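Local coordinates for archaeal flagellar ATP-binding protein FlaH (Methanocaldococcus jannaschii DSM 2661, PDB 4WIA) that probably binds ATP and magnesium as a component of the archaellum, the archaeal flagellum, and is thought to regulate its assembly, at residues 7-10 with 15-18; 30-33 with 39-42; 43-48 with 58-63; 148-153 with 177-182; 216-219 with 225-228. One frame throughout, in Å; residues are numbered along the deposited sequence.

In the fold
Contacts 2 and 3 are the core of the chain: both use helix 40-53 and both pack it against the central sheet, contact 2 at the phosphate-binding loop and contact 3 against strand 58-62, three strands away across the sheet, through a tyrosine. Contact 1 lies farther from the centre yet is still buried; it touches contact 3 where I9 O meets R46 NH1. Contacts 4 and 5 are partly exposed, on opposite sides of the chain's centre. Contact 4 rests on a single lysine at a helix end, next to contact 2 through the E33-R177 salt bridge. Contact 5 is held mainly by backbone bonds of an edge hairpin, with I225 packing on V42 of contact 2.

Contact 1. Residues 7-10 with 15-18; sequences ARID and DLDK
I9 and D10 meet the start of helix 16-19 in two ways, one apolar and one acidic. The CD1 methyl of I9 lies against the first turn, 3.8 Å from the backbone N of D17 and 4.1 Å from CG of L16. It gets there because CG1 sits between the backbone N and the carbonyl carbon (chi1 53°), which swings the longer branch over to the helix. Beside it, D10 comes at D17 roughly at right angles: OD1 of D10 stands 3.8 Å from CB of D17, and the two carboxylates are stacked with planes 29° apart. Their OD2 oxygens are only about 4.1 Å from each other, although the place of D10 OD2 is less sure.

Around this acidic pair stand the positive groups. K18 NZ forms a salt bridge to D17 OD2 at 2.8 Å, on the syn lone pair, and also bonds a glycerol probably left from crystallisation, which D17 OD1 touches weakly. R8 lies over D10 as a charge pair whose detail is doubtful.

Farther out, the backbone is pinned: I9 O accepts from R46 NH1 of helix 40-53, D10 O from N54 ND2, and D14 OD1 receives the N-H of L16. I9 also packs on F51 and I20, and D10 on R55 of the second subunit.

The loop after strand 6-7 thus folds back, buried, on the first turn of the helix it leads into. There K18, bridged to D17, and the nearby R8 would probably offset the repulsion between the two carboxylates.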
# COMPACT_ATOMS: atom_id res chain seq x y z
N ALA A 7 -12.23 -0.53 -7.71
CA ALA A 7 -11.65 -0.99 -6.50
C ALA A 7 -10.47 -1.92 -6.81
O ALA A 7 -10.61 -2.85 -7.57
CB ALA A 7 -12.68 -1.73 -5.71
N ARG A 8 -9.34 -1.65 -6.17
CA ARG A 8 -8.10 -2.37 -6.42
C ARG A 8 -7.90 -3.59 -5.57
O ARG A 8 -8.26 -3.63 -4.39
CB ARG A 8 -6.99 -1.41 -6.26
CG ARG A 8 -7.13 -0.28 -7.28
CD ARG A 8 -5.77 0.27 -7.60
NE ARG A 8 -5.26 -0.28 -8.86
CZ ARG A 8 -3.99 -0.23 -9.24
NH1 ARG A 8 -3.08 0.30 -8.42
NH2 ARG A 8 -3.61 -0.77 -10.40
N ILE A 9 -7.45 -4.63 -6.22
CA ILE A 9 -7.20 -5.90 -5.61
C ILE A 9 -5.72 -6.34 -5.81
O ILE A 9 -5.38 -7.50 -5.51
CB ILE A 9 -8.12 -6.99 -6.19
CG1 ILE A 9 -8.01 -7.02 -7.71
CG2 ILE A 9 -9.56 -6.73 -5.81
CD1 ILE A 9 -7.84 -8.40 -8.28
N ASP A 10 -4.87 -5.42 -6.22
CA ASP A 10 -3.52 -5.73 -6.62
C ASP A 10 -2.66 -6.37 -5.57
O ASP A 10 -2.56 -5.88 -4.49
CB ASP A 10 -2.79 -4.43 -6.94
CG ASP A 10 -3.55 -3.54 -7.84
OD1 ASP A 10 -4.76 -3.60 -7.95
OD2 ASP A 10 -2.91 -2.72 -8.44
N ASP A 15 -0.90 -11.45 -11.11
CA ASP A 15 -1.43 -10.39 -11.98
C ASP A 15 -2.96 -10.50 -12.20
O ASP A 15 -3.48 -10.12 -13.22
CB ASP A 15 -0.65 -10.41 -13.32
CG ASP A 15 -0.92 -11.66 -14.16
OD1 ASP A 15 -1.59 -12.59 -13.73
OD2 ASP A 15 -0.57 -11.66 -15.33
N LEU A 16 -3.68 -10.98 -11.20
CA LEU A 16 -5.14 -11.09 -11.31
C LEU A 16 -5.80 -9.74 -11.60
O LEU A 16 -6.76 -9.69 -12.36
CB LEU A 16 -5.76 -11.68 -10.06
CG LEU A 16 -7.27 -11.99 -10.17
CD1 LEU A 16 -7.59 -13.00 -11.26
CD2 LEU A 16 -7.83 -12.48 -8.87
N ASP A 17 -5.25 -8.65 -11.07
CA ASP A 17 -5.73 -7.31 -11.38
C ASP A 17 -5.74 -7.01 -12.86
O ASP A 17 -6.66 -6.34 -13.33
CB ASP A 17 -4.91 -6.23 -10.67
CG ASP A 17 -3.48 -6.21 -11.10
OD1 ASP A 17 -2.80 -7.22 -10.93
OD2 ASP A 17 -3.03 -5.22 -11.67
N LYS A 18 -4.73 -7.45 -13.61
CA LYS A 18 -4.71 -7.18 -15.04
C LYS A 18 -5.77 -7.99 -15.73
O LYS A 18 -6.38 -7.55 -16.66
CB LYS A 18 -3.36 -7.52 -15.71
CG LYS A 18 -2.15 -6.81 -15.12
CD LYS A 18 -2.37 -5.30 -15.01
CE LYS A 18 -1.08 -4.56 -14.57
NZ LYS A 18 -0.69 -5.09 -13.23

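Contact 2. Residues 30-33 with 39-42; sequences IIIE and GKSV. With SO4 (sulfate ion), chain E; SO4 (sulfate ion), chain F.
I32 brings strand 30-33 against K40 at the start of helix 40-53. Its CG2 lies 3.9 Å from CG of K40, the two side chains running past each other head to tail. The carbonyl of I32 adds to this, its O 3.5 Å from CD of K40. At E33 the backbone C still borders the same CD, while the side chain turns away to a salt bridge with R177.

Beyond that packing the K40 chain bends (chi3 -65°, chi4 -60°) so that NZ turns toward two sulfates, both probably from the crystallisation liquor. The chain E sulfate is gripped by the loop. K40 N reaches O1 of this sulfate at 3.0 Å in a nearly straight bond (167°), and K40 NZ meets the same O1 at 3.1 Å. S41 N bonds O3 of the chain E sulfate at 2.7 Å, and G39 N bonds its O2 at 3.1 Å. This is the P-loop (Walker A) arrangement, consistent with the ATP and magnesium sites inferred here, the chain E sulfate probably standing in for a phosphate. NZ also bonds G34 O and the chain F sulfate, the latter at a doubtfully short distance.

Strand 29-33 lies between strands 158-163 and 182-191 in the sheet. I32 packs on I160 and T186 beneath helix 40-53, and I31 on I176 of helix 170-179.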
# COMPACT_ATOMS: atom_id res chain seq x y z
N ILE A 30 -21.07 -9.63 -7.97
CA ILE A 30 -20.33 -10.69 -8.55
C ILE A 30 -20.92 -11.99 -8.06
O ILE A 30 -21.04 -12.22 -6.87
CB ILE A 30 -18.87 -10.63 -8.08
CG1 ILE A 30 -18.30 -9.23 -8.32
CG2 ILE A 30 -18.05 -11.69 -8.80
CD1 ILE A 30 -16.81 -9.10 -8.09
N ILE A 31 -21.28 -12.84 -8.98
CA ILE A 31 -21.74 -14.17 -8.64
C ILE A 31 -20.72 -15.19 -9.10
O ILE A 31 -20.36 -15.24 -10.27
CB ILE A 31 -23.11 -14.47 -9.34
CG1 ILE A 31 -24.16 -13.47 -8.86
CG2 ILE A 31 -23.55 -15.90 -9.04
CD1 ILE A 31 -24.44 -13.52 -7.38
N ILE A 32 -20.27 -16.01 -8.18
CA ILE A 32 -19.36 -17.09 -8.49
C ILE A 32 -20.05 -18.41 -8.37
O ILE A 32 -20.39 -18.82 -7.28
CB ILE A 32 -18.14 -17.04 -7.58
CG1 ILE A 32 -17.49 -15.64 -7.67
CG2 ILE A 32 -17.15 -18.10 -8.04
CD1 ILE A 32 -16.38 -15.41 -6.65
N GLU A 33 -20.32 -19.04 -9.49
CA GLU A 33 -21.19 -20.18 -9.54
C GLU A 33 -20.41 -21.39 -9.98
O GLU A 33 -19.80 -21.39 -11.07
CB GLU A 33 -22.36 -19.93 -10.53
CG GLU A 33 -23.17 -21.19 -10.88
CD GLU A 33 -24.37 -20.97 -11.79
OE1 GLU A 33 -24.53 -19.86 -12.35
OE2 GLU A 33 -25.18 -21.93 -11.92
N GLY A 39 -13.21 -24.18 -6.38
CA GLY A 39 -12.37 -23.02 -6.06
C GLY A 39 -13.08 -21.72 -5.75
O GLY A 39 -12.44 -20.67 -5.69
N LYS A 40 -14.38 -21.75 -5.50
CA LYS A 40 -15.14 -20.51 -5.30
C LYS A 40 -14.68 -19.75 -4.07
O LYS A 40 -14.50 -18.54 -4.09
CB LYS A 40 -16.65 -20.83 -5.15
CG LYS A 40 -17.25 -21.63 -6.31
CD LYS A 40 -18.79 -21.75 -6.22
CE LYS A 40 -19.27 -22.54 -5.02
NZ LYS A 40 -18.77 -23.92 -5.05
N SER A 41 -14.52 -20.49 -2.99
CA SER A 41 -14.12 -19.92 -1.72
C SER A 41 -12.73 -19.31 -1.80
O SER A 41 -12.50 -18.18 -1.41
CB SER A 41 -14.15 -21.04 -0.63
OG SER A 41 -15.49 -21.32 -0.22
N VAL A 42 -11.79 -20.06 -2.33
CA VAL A 42 -10.41 -19.51 -2.46
C VAL A 42 -10.37 -18.23 -3.30
O VAL A 42 -9.68 -17.29 -2.99
CB VAL A 42 -9.45 -20.56 -3.03
CG1 VAL A 42 -8.14 -19.92 -3.38
CG2 VAL A 42 -9.22 -21.64 -2.00
S SO4 E . -15.24 -24.42 -3.44
O1 SO4 E . -15.73 -24.37 -4.86
O2 SO4 E . -13.84 -24.80 -3.43
O3 SO4 E . -15.24 -23.12 -2.71
O4 SO4 E . -16.11 -25.47 -2.92
S SO4 F . -20.19 -25.08 -2.01
O1 SO4 F . -19.97 -25.35 -3.44
O2 SO4 F . -19.13 -25.53 -1.05
O3 SO4 F . -21.40 -25.91 -1.77
O4 SO4 F . -20.44 -23.62 -1.68

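Contact 3. Residues 43-48 with 58-63; sequences LCQRLA and VTYVST
C44, Q45 and A48 of the helix receive Y60 and V58 of the strand, and most of what joins them is apolar. CB of C44 lies 3.9 Å from CE2 of Y60, approaching the ring obliquely, with CG of Q45 also oblique to it. The CB methyl of A48 comes in at the edge of the same ring, near its plane, 4.4 Å from CD2. A48 CB also meets V58, 4.2 Å from its CG1, so this small side chain packs against both V58 and Y60. With CG anti to the backbone N (chi1 -164°), the Y60 ring extends across to the helix.

The polar part lies at the end of the ring. CB of C44 is 3.7 Å from OH of Y60. NE2 of Q45 is 3.6 Å from the same OH, too far to count as a bond, and the amide is turned 35° from the ring plane. The hydroxyl instead bonds OD2 of D127, an atom that S41 OG also bonds, while Q45 OE1 accepts from Q73 NE2. A phenylalanine here would keep the ring packing but would probably leave D127 without one of its hydroxyl partners and freer to turn beside S41 of the P-loop.

The helix runs nearly antiparallel to the strand (163°), their axes 10.3 Å apart. It joins the parallel strands 29-33 and 58-62 in a beta-alpha-beta crossover, as in P-loop NTPases. Strand 58-62 lies between strands 90-94 and 123-127; C44, A48 and Y60 all touch I125, and C44 also reaches I160 and T162 of strand 158-163.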
# COMPACT_ATOMS: atom_id res chain seq x y z
N LEU A 43 -11.23 -18.17 -4.31
CA LEU A 43 -11.32 -16.97 -5.11
C LEU A 43 -11.84 -15.82 -4.31
O LEU A 43 -11.32 -14.71 -4.44
CB LEU A 43 -12.24 -17.22 -6.27
CG LEU A 43 -12.12 -16.35 -7.49
CD1 LEU A 43 -10.70 -16.38 -8.05
CD2 LEU A 43 -13.12 -16.82 -8.54
N CYS A 44 -12.85 -16.07 -3.45
CA CYS A 44 -13.37 -15.00 -2.57
C CYS A 44 -12.33 -14.54 -1.64
O CYS A 44 -12.22 -13.38 -1.32
CB CYS A 44 -14.59 -15.51 -1.72
SG CYS A 44 -16.08 -15.79 -2.70
N GLN A 45 -11.53 -15.50 -1.17
CA GLN A 45 -10.44 -15.22 -0.21
C GLN A 45 -9.33 -14.38 -0.81
O GLN A 45 -8.88 -13.43 -0.18
CB GLN A 45 -9.92 -16.54 0.32
CG GLN A 45 -10.88 -17.13 1.31
CD GLN A 45 -10.80 -18.63 1.46
OE1 GLN A 45 -9.81 -19.29 1.10
NE2 GLN A 45 -11.86 -19.20 2.08
N ARG A 46 -8.94 -14.70 -2.06
CA ARG A 46 -7.96 -13.88 -2.80
C ARG A 46 -8.50 -12.46 -3.00
O ARG A 46 -7.76 -11.46 -2.83
CB ARG A 46 -7.65 -14.51 -4.16
CG ARG A 46 -7.03 -13.55 -5.20
CD ARG A 46 -5.63 -13.11 -4.78
NE ARG A 46 -5.02 -12.19 -5.74
CZ ARG A 46 -5.24 -10.88 -5.81
NH1 ARG A 46 -6.12 -10.29 -5.00
NH2 ARG A 46 -4.59 -10.14 -6.68
N LEU A 47 -9.76 -12.38 -3.40
CA LEU A 47 -10.34 -11.03 -3.61
C LEU A 47 -10.36 -10.25 -2.31
O LEU A 47 -9.97 -9.09 -2.26
CB LEU A 47 -11.72 -11.16 -4.21
CG LEU A 47 -11.66 -11.63 -5.66
CD1 LEU A 47 -13.03 -11.98 -6.19
CD2 LEU A 47 -11.01 -10.58 -6.57
N ALA A 48 -10.82 -10.91 -1.23
CA ALA A 48 -10.86 -10.26 0.07
C ALA A 48 -9.49 -9.78 0.53
O ALA A 48 -9.34 -8.65 0.96
CB ALA A 48 -11.47 -11.19 1.11
N VAL A 58 -13.81 -5.20 4.39
CA VAL A 58 -14.52 -6.32 3.89
C VAL A 58 -15.36 -6.95 5.01
O VAL A 58 -14.88 -7.10 6.14
CB VAL A 58 -13.53 -7.37 3.36
CG1 VAL A 58 -14.27 -8.61 2.90
CG2 VAL A 58 -12.74 -6.81 2.19
N THR A 59 -16.57 -7.37 4.68
CA THR A 59 -17.32 -8.29 5.46
C THR A 59 -17.34 -9.63 4.75
O THR A 59 -17.67 -9.71 3.55
CB THR A 59 -18.79 -7.84 5.61
OG1 THR A 59 -18.82 -6.65 6.40
CG2 THR A 59 -19.64 -8.92 6.35
N TYR A 60 -17.01 -10.70 5.49
CA TYR A 60 -17.03 -12.03 4.91
C TYR A 60 -18.00 -12.89 5.70
O TYR A 60 -17.72 -13.19 6.85
CB TYR A 60 -15.62 -12.60 4.90
CG TYR A 60 -15.40 -13.81 3.99
CD1 TYR A 60 -16.09 -14.98 4.17
CD2 TYR A 60 -14.47 -13.77 2.97
CE1 TYR A 60 -15.92 -16.08 3.36
CE2 TYR A 60 -14.25 -14.88 2.15
CZ TYR A 60 -14.96 -16.02 2.34
OH TYR A 60 -14.79 -17.15 1.55
N VAL A 61 -19.10 -13.33 5.07
CA VAL A 61 -20.08 -14.15 5.70
C VAL A 61 -19.90 -15.55 5.14
O VAL A 61 -20.09 -15.76 3.95
CB VAL A 61 -21.50 -13.66 5.37
CG1 VAL A 61 -22.59 -14.51 6.06
CG2 VAL A 61 -21.67 -12.20 5.74
N SER A 62 -19.57 -16.50 6.01
CA SER A 62 -19.31 -17.87 5.64
C SER A 62 -20.37 -18.83 6.26
O SER A 62 -20.54 -18.85 7.45
CB SER A 62 -17.94 -18.30 6.18
OG SER A 62 -17.69 -19.68 5.92
N THR A 63 -20.95 -19.69 5.44
CA THR A 63 -21.74 -20.80 5.90
C THR A 63 -20.92 -22.04 6.18
O THR A 63 -21.50 -23.09 6.41
CB THR A 63 -22.76 -21.18 4.81
OG1 THR A 63 -22.11 -21.40 3.55
CG2 THR A 63 -23.74 -20.04 4.64

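Contact 4. Residues 148-153 with 177-182; sequences FFKRIT and RTSATM
K150 alone carries this contact, stretching from helix 142-153 to S179 at the end of helix 170-179. At CB the chain sets out beside the backbone N, CG lying anti to the carbonyl carbon. CG comes within 4.2 Å of OG of S179, and CD runs on at 4.4 Å from that same OG. The bend at chi2 (-48°) turns the chain toward the serine. CE then lies 3.3 Å from OG, which stands anti to the S179 backbone N. The same CE is 3.0 Å from O of S179, a closeness as doubtful as that of the bond made by the next atom.

The two helices flank strand 158-163 in the chain and pack on one face of the P-loop NTPase sheet: F149 rests on L29, I159 and C161, and A180 on I31, the face turned away from helix 40-53.

At the tip, NZ of K150 donates to O of S179 at 2.5 Å, a length too short to be trusted in detail; it approaches in the carbonyl plane with a C=O...donor angle of 148°. Replacing K150 by an alanine would probably deprive this carbonyl at the helix end of its charged donor and open a gap beside OG of S179. A second lysine works close by, K203 NZ bonding the carbonyls of R177 and A180. NZ of K150 finally passes CG2 of T181 at 3.7 Å, while OG1 of that threonine bonds L29 N.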
# COMPACT_ATOMS: atom_id res chain seq x y z
N PHE A 148 -32.68 -6.21 -2.96
CA PHE A 148 -31.98 -5.65 -1.83
C PHE A 148 -30.49 -5.45 -2.13
O PHE A 148 -29.91 -4.40 -1.83
CB PHE A 148 -32.15 -6.59 -0.63
CG PHE A 148 -31.19 -6.27 0.48
CD1 PHE A 148 -31.43 -5.19 1.32
CD2 PHE A 148 -29.99 -6.94 0.59
CE1 PHE A 148 -30.55 -4.84 2.30
CE2 PHE A 148 -29.08 -6.61 1.59
CZ PHE A 148 -29.36 -5.55 2.46
N PHE A 149 -29.85 -6.49 -2.66
CA PHE A 149 -28.42 -6.36 -3.10
C PHE A 149 -28.21 -5.21 -4.10
O PHE A 149 -27.23 -4.47 -3.99
CB PHE A 149 -27.90 -7.66 -3.72
CG PHE A 149 -27.60 -8.75 -2.72
CD1 PHE A 149 -27.50 -8.51 -1.37
CD2 PHE A 149 -27.45 -10.05 -3.17
CE1 PHE A 149 -27.26 -9.52 -0.49
CE2 PHE A 149 -27.18 -11.07 -2.29
CZ PHE A 149 -27.06 -10.80 -0.96
N LYS A 150 -29.12 -5.08 -5.05
CA LYS A 150 -29.08 -3.95 -6.01
C LYS A 150 -29.13 -2.56 -5.35
O LYS A 150 -28.50 -1.62 -5.80
CB LYS A 150 -30.20 -4.08 -7.06
CG LYS A 150 -29.90 -5.15 -8.10
CD LYS A 150 -28.50 -5.07 -8.69
CE LYS A 150 -28.35 -6.26 -9.64
NZ LYS A 150 -27.52 -6.09 -10.83
N ARG A 151 -29.88 -2.48 -4.27
CA ARG A 151 -30.03 -1.30 -3.46
C ARG A 151 -28.70 -1.01 -2.76
O ARG A 151 -28.21 0.12 -2.78
CB ARG A 151 -31.16 -1.61 -2.44
CG ARG A 151 -32.27 -0.61 -2.33
CD ARG A 151 -33.67 -1.30 -2.29
NE ARG A 151 -33.87 -2.17 -1.11
CZ ARG A 151 -34.68 -3.25 -1.04
NH1 ARG A 151 -34.73 -3.96 0.09
NH2 ARG A 151 -35.43 -3.62 -2.09
N ILE A 152 -28.04 -2.03 -2.25
CA ILE A 152 -26.72 -1.82 -1.63
C ILE A 152 -25.61 -1.50 -2.66
O ILE A 152 -24.78 -0.60 -2.44
CB ILE A 152 -26.32 -3.03 -0.79
CG1 ILE A 152 -27.35 -3.32 0.28
CG2 ILE A 152 -24.94 -2.85 -0.21
CD1 ILE A 152 -27.39 -2.32 1.42
N THR A 153 -25.56 -2.22 -3.77
CA THR A 153 -24.53 -1.93 -4.81
C THR A 153 -24.75 -0.58 -5.43
O THR A 153 -23.79 0.07 -5.85
CB THR A 153 -24.42 -3.01 -5.91
OG1 THR A 153 -25.69 -3.25 -6.53
CG2 THR A 153 -23.95 -4.29 -5.30
N ARG A 177 -28.39 -15.07 -11.94
CA ARG A 177 -27.44 -14.80 -13.05
C ARG A 177 -27.82 -13.52 -13.73
O ARG A 177 -26.95 -12.73 -14.09
CB ARG A 177 -27.44 -15.94 -14.07
CG ARG A 177 -26.83 -17.25 -13.62
CD ARG A 177 -27.20 -18.31 -14.63
NE ARG A 177 -26.82 -19.69 -14.31
CZ ARG A 177 -27.64 -20.78 -14.33
NH1 ARG A 177 -27.15 -21.99 -14.04
NH2 ARG A 177 -28.91 -20.69 -14.62
N THR A 178 -29.12 -13.32 -13.95
CA THR A 178 -29.59 -12.06 -14.53
C THR A 178 -29.21 -10.85 -13.67
O THR A 178 -28.81 -9.81 -14.17
CB THR A 178 -31.11 -12.12 -14.80
OG1 THR A 178 -31.35 -13.07 -15.85
CG2 THR A 178 -31.66 -10.76 -15.27
N SER A 179 -29.32 -11.01 -12.38
CA SER A 179 -29.05 -9.94 -11.50
C SER A 179 -27.54 -9.66 -11.44
O SER A 179 -27.09 -8.55 -11.21
CB SER A 179 -29.64 -10.32 -10.15
OG SER A 179 -29.98 -9.16 -9.42
N ALA A 180 -26.73 -10.67 -11.65
CA ALA A 180 -25.28 -10.47 -11.55
C ALA A 180 -24.80 -9.33 -12.50
O ALA A 180 -25.25 -9.26 -13.63
CB ALA A 180 -24.56 -11.77 -11.89
N THR A 181 -23.91 -8.46 -12.04
CA THR A 181 -23.19 -7.60 -12.95
C THR A 181 -21.93 -8.32 -13.48
O THR A 181 -21.52 -8.12 -14.62
CB THR A 181 -22.78 -6.28 -12.30
OG1 THR A 181 -21.79 -6.52 -11.28
CG2 THR A 181 -23.97 -5.59 -11.75
N MSE A 182 -21.32 -9.15 -12.64
CA MSE A 182 -20.21 -9.96 -13.05
C MSE A 182 -20.55 -11.39 -12.71
O MSE A 182 -20.77 -11.72 -11.58
CB MSE A 182 -18.95 -9.51 -12.33
CG MSE A 182 -17.73 -10.28 -12.83
SE MSE A 182 -16.18 -9.66 -11.84
CE MSE A 182 -14.79 -10.35 -13.02

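Contact 5. Residues 216-219 with 225-228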
# COMPACT_ATOMS: atom_id res chain seq x y z
N VAL A 216 -7.18 -19.63 -15.73
CA VAL A 216 -6.77 -20.91 -15.16
C VAL A 216 -5.88 -20.68 -13.94
O VAL A 216 -5.06 -19.80 -13.93
CB VAL A 216 -6.02 -21.74 -16.18
CG1 VAL A 216 -5.61 -23.08 -15.59
CG2 VAL A 216 -6.88 -21.93 -17.43
N PHE A 217 -6.12 -21.45 -12.88
CA PHE A 217 -5.27 -21.38 -11.69
C PHE A 217 -5.22 -22.70 -10.96
O PHE A 217 -5.99 -23.61 -11.25
CB PHE A 217 -5.72 -20.28 -10.73
CG PHE A 217 -7.13 -20.43 -10.21
CD1 PHE A 217 -8.21 -19.94 -10.94
CD2 PHE A 217 -7.39 -21.01 -8.97
CE1 PHE A 217 -9.52 -20.08 -10.47
CE2 PHE A 217 -8.71 -21.12 -8.49
CZ PHE A 217 -9.77 -20.66 -9.25
N ARG A 218 -4.26 -22.78 -10.03
CA ARG A 218 -4.23 -23.85 -9.05
C ARG A 218 -4.05 -23.17 -7.68
O ARG A 218 -3.62 -22.02 -7.58
CB ARG A 218 -3.13 -24.85 -9.35
CG ARG A 218 -1.73 -24.29 -9.26
CD ARG A 218 -0.70 -25.04 -10.10
NE ARG A 218 0.37 -24.12 -10.55
CZ ARG A 218 0.21 -23.18 -11.51
NH1 ARG A 218 1.22 -22.39 -11.86
NH2 ARG A 218 -0.97 -23.03 -12.11
N VAL A 219 -4.47 -23.86 -6.65
CA VAL A 219 -4.35 -23.32 -5.31
C VAL A 219 -3.07 -23.91 -4.74
O VAL A 219 -2.94 -25.12 -4.66
CB VAL A 219 -5.58 -23.69 -4.47
CG1 VAL A 219 -5.42 -23.18 -3.04
CG2 VAL A 219 -6.87 -23.13 -5.10
N ILE A 225 -3.79 -18.49 -4.79
CA ILE A 225 -4.04 -18.60 -6.19
C ILE A 225 -2.70 -18.40 -6.91
O ILE A 225 -2.10 -17.33 -6.81
CB ILE A 225 -5.02 -17.48 -6.62
CG1 ILE A 225 -6.42 -17.73 -6.20
CG2 ILE A 225 -5.12 -17.33 -8.12
CD1 ILE A 225 -6.53 -17.79 -4.73
N ALA A 226 -2.27 -19.43 -7.64
CA ALA A 226 -1.20 -19.32 -8.63
C ALA A 226 -1.90 -19.27 -9.98
O ALA A 226 -2.45 -20.27 -10.41
CB ALA A 226 -0.29 -20.50 -8.55
N VAL A 227 -1.92 -18.10 -10.61
CA VAL A 227 -2.55 -17.92 -11.92
C VAL A 227 -1.62 -18.39 -13.01
O VAL A 227 -0.46 -18.04 -13.05
CB VAL A 227 -2.85 -16.44 -12.16
CG1 VAL A 227 -3.66 -16.29 -13.43
CG2 VAL A 227 -3.64 -15.90 -11.00
N GLU A 228 -2.10 -19.25 -13.88
CA GLU A 228 -1.30 -19.74 -14.98
C GLU A 228 -1.06 -18.60 -15.93
O GLU A 228 -1.98 -17.91 -16.28
CB GLU A 228 -2.12 -20.75 -15.72
CG GLU A 228 -1.38 -21.55 -16.73
CD GLU A 228 -1.90 -22.97 -16.74
OE1 GLU A 228 -2.29 -23.44 -17.83
OE2 GLU A 228 -1.94 -23.57 -15.61
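I225 lies near the start of the second arm of a beta hairpin, strand 224-227 running antiparallel beside strand 214-220 at the edge of the main sheet. Its CG2 touches CB of F217 at 4.0 Å, approaching the ring obliquely; the same side chain packs on V42 and R46 of helix 40-53.

At A226 the arms are tied by a hydrogen-bonded pair with R218. A226 N reaches R218 O at 2.9 Å, nearly straight (170°), and A226 O takes R218 N at 3.1 Å. CB of A226 sits under the centre of one face of the R218 guanidinium, 4.0 Å from CZ; the arginine, CG between the backbone N and the carbonyl carbon (chi1 65°), reaches across to the neighbouring strand. V227 and F217 form a non-hydrogen-bonded antiparallel pair, and CG1 of V227 rests on V216 O at 3.8 Å.

E228 closes the register with its N-H bonded to V216 O at 3.0 Å, the donor tilted 33° from the carbonyl plane. With R218 NH2 its OE2 forms a long salt bridge; OE1 has a salt bridge to NZ of K196, a residue inferred to bind ATP. Alongside, E228 OE2 lies 3.7 Å from the CG1 methyl of V216.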